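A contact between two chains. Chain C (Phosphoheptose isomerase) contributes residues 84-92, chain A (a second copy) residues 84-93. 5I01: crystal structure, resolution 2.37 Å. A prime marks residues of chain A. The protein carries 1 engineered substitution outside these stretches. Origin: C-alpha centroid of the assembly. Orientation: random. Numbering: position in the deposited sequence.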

# COMPACT_ATOMS: atom_id res chain seq x y z
N LEU C 84 9.71 3.04 3.69
CA LEU C 84 9.09 2.73 4.99
C LEU C 84 7.66 3.28 5.08
O LEU C 84 7.11 3.44 6.17
CB LEU C 84 9.93 3.34 6.10
CG LEU C 84 11.42 3.04 6.04
CD1 LEU C 84 12.07 3.76 7.20
CD2 LEU C 84 11.71 1.54 6.06
N THR C 85 7.06 3.56 3.93
CA THR C 85 5.78 4.22 3.85
C THR C 85 4.74 3.31 3.20
O THR C 85 3.66 3.76 2.89
CB THR C 85 5.92 5.50 3.01
OG1 THR C 85 6.42 5.18 1.70
CG2 THR C 85 6.89 6.48 3.67
N THR C 86 5.07 2.04 2.99
CA THR C 86 4.25 1.17 2.15
C THR C 86 3.45 0.12 2.93
O THR C 86 2.35 -0.25 2.49
CB THR C 86 5.11 0.50 1.04
OG1 THR C 86 6.09 -0.38 1.61
CG2 THR C 86 5.81 1.57 0.17
N ASP C 87 3.98 -0.35 4.07
CA ASP C 87 3.34 -1.40 4.87
C ASP C 87 2.27 -0.80 5.78
O ASP C 87 2.56 -0.34 6.88
CB ASP C 87 4.38 -2.21 5.67
CG ASP C 87 3.81 -3.52 6.25
OD1 ASP C 87 2.58 -3.60 6.44
OD2 ASP C 87 4.59 -4.47 6.54
N THR C 88 1.02 -0.86 5.34
CA THR C 88 -0.07 -0.19 6.01
C THR C 88 -0.52 -0.88 7.30
O THR C 88 -1.05 -0.22 8.21
CB THR C 88 -1.27 -0.01 5.07
OG1 THR C 88 -1.72 -1.29 4.61
CG2 THR C 88 -0.89 0.87 3.86
N SER C 89 -0.32 -2.19 7.40
CA SER C 89 -0.53 -2.89 8.67
C SER C 89 0.44 -2.33 9.69
O SER C 89 0.05 -2.07 10.82
CB SER C 89 -0.33 -4.40 8.54
OG SER C 89 -1.42 -5.00 7.86
N ALA C 90 1.70 -2.13 9.28
CA ALA C 90 2.73 -1.60 10.18
C ALA C 90 2.43 -0.17 10.59
O ALA C 90 2.52 0.17 11.78
CB ALA C 90 4.11 -1.68 9.54
N LEU C 91 2.11 0.67 9.61
CA LEU C 91 1.79 2.07 9.90
C LEU C 91 0.59 2.17 10.84
O LEU C 91 0.62 2.95 11.79
CB LEU C 91 1.51 2.88 8.62
CG LEU C 91 2.63 3.07 7.58
CD1 LEU C 91 2.10 3.81 6.34
CD2 LEU C 91 3.81 3.82 8.18
N THR C 92 -0.45 1.37 10.60
CA THR C 92 -1.65 1.46 11.43
C THR C 92 -1.46 0.82 12.81
O THR C 92 -1.96 1.35 13.79
CB THR C 92 -2.93 0.91 10.74
OG1 THR C 92 -2.75 -0.47 10.38
CG2 THR C 92 -3.30 1.75 9.53
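Chain A (84-93) LTTDTSALTA

Both stretches have the same backbone conformation, a loop through residue 87 followed by a helix from residue 88 that continues beyond each stretch. The helix axes run nearly parallel, with 10° between their N-to-C directions and a closest approach of 11.4 Å. The contacts are made by side chains and by the carbonyls of Thr85 and Thr86. The CA register is reciprocal: Thr86 CA lies 6.3 Å from Thr88′ CA, Thr88 CA lies 6.3 Å from Thr86′ CA, and Leu91 CA lies 8.4 Å from Leu91′ CA.

Along chain C, Leu84 is out of reach. At Thr85 (phi/psi -117/10) the backbone makes the contact: Thr85 O sits 2.9 Å from Thr88′ CG2, a tight approach of carbonyl to methyl. Thr88′ OG1 is also near, 3.3 Å from Thr85 O, but the poor angle rules out a hydrogen bond. Thr86 points its CB away, yet its O reaches within 3.9 Å of Thr88′ CG2. Asp87 also points away and serves its own helix, where OD1 accepts a weak capping bond from Ala90 N at 3.3 Å; in chain A, Asp87′ OD1 caps Ser89′ N instead, again weakly.

Thr88, chi1 p and CB directed toward chain A, makes nearly the same contacts as Thr88′. Its CB lies 3.0 Å from Thr85′ O, its CG2 lies 3.8 Å from Thr86′ O, and Thr88 CG2 meets Thr88′ CG2 at 3.5 Å. Each Thr88 loses 62 Å² to the other stretch, more than any other residue, out of 346 Å² buried in total. Ser89 points away.

One turn on, Leu91 (m, t) places CD1 4.2 Å from Thr92′ CG2, while Leu91′ CD1 approaches Thr88 CG2 at 3.9 Å. Thr92 also points toward chain A, but its OG1 donates to Thr88 O at 2.8 Å within its own helix.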

# COMPACT_ATOMS: atom_id res chain seq x y z
N LEU A 84 -10.08 1.41 3.19
CA LEU A 84 -9.55 2.74 3.50
C LEU A 84 -8.16 2.70 4.13
O LEU A 84 -7.66 3.72 4.61
CB LEU A 84 -10.50 3.47 4.45
CG LEU A 84 -11.96 3.57 4.03
CD1 LEU A 84 -12.73 4.30 5.12
CD2 LEU A 84 -12.12 4.28 2.70
N THR A 85 -7.50 1.55 4.08
CA THR A 85 -6.23 1.33 4.76
C THR A 85 -5.06 1.15 3.79
O THR A 85 -4.02 0.69 4.20
CB THR A 85 -6.33 0.06 5.66
OG1 THR A 85 -6.70 -1.07 4.86
CG2 THR A 85 -7.38 0.25 6.74
N THR A 86 -5.24 1.50 2.51
CA THR A 86 -4.24 1.22 1.47
C THR A 86 -3.48 2.45 0.95
O THR A 86 -2.28 2.34 0.63
CB THR A 86 -4.89 0.54 0.24
OG1 THR A 86 -5.92 1.38 -0.29
CG2 THR A 86 -5.48 -0.81 0.59
N ASP A 87 -4.15 3.59 0.82
CA ASP A 87 -3.50 4.82 0.30
C ASP A 87 -2.57 5.43 1.36
O ASP A 87 -3.01 6.12 2.29
CB ASP A 87 -4.54 5.86 -0.18
CG ASP A 87 -3.90 6.98 -1.03
OD1 ASP A 87 -2.65 7.04 -1.12
OD2 ASP A 87 -4.64 7.81 -1.61
N THR A 88 -1.27 5.18 1.18
CA THR A 88 -0.28 5.60 2.16
C THR A 88 -0.04 7.10 2.13
O THR A 88 0.31 7.67 3.14
CB THR A 88 1.06 4.87 1.99
OG1 THR A 88 1.60 5.15 0.70
CG2 THR A 88 0.88 3.37 2.14
N SER A 89 -0.24 7.74 0.99
CA SER A 89 -0.19 9.20 0.94
C SER A 89 -1.31 9.84 1.77
O SER A 89 -1.08 10.85 2.43
CB SER A 89 -0.18 9.72 -0.49
OG SER A 89 1.03 9.36 -1.14
N ALA A 90 -2.49 9.22 1.76
CA ALA A 90 -3.63 9.68 2.56
C ALA A 90 -3.46 9.39 4.04
O ALA A 90 -3.72 10.24 4.87
CB ALA A 90 -4.92 9.04 2.08
N LEU A 91 -3.02 8.18 4.37
CA LEU A 91 -2.76 7.83 5.76
C LEU A 91 -1.69 8.76 6.39
O LEU A 91 -1.91 9.32 7.46
CB LEU A 91 -2.33 6.35 5.88
CG LEU A 91 -3.39 5.28 5.60
CD1 LEU A 91 -2.74 3.92 5.50
CD2 LEU A 91 -4.48 5.23 6.65
N THR A 92 -0.56 8.93 5.71
CA THR A 92 0.53 9.76 6.24
C THR A 92 0.23 11.26 6.21
O THR A 92 0.67 11.99 7.09
CB THR A 92 1.90 9.47 5.57
OG1 THR A 92 1.85 9.72 4.16
CG2 THR A 92 2.34 8.02 5.85
N ALA A 93 -0.53 11.71 5.23
CA ALA A 93 -0.90 13.13 5.17
C ALA A 93 -1.80 13.48 6.33
O ALA A 93 -1.58 14.47 7.00
CB ALA A 93 -1.60 13.45 3.85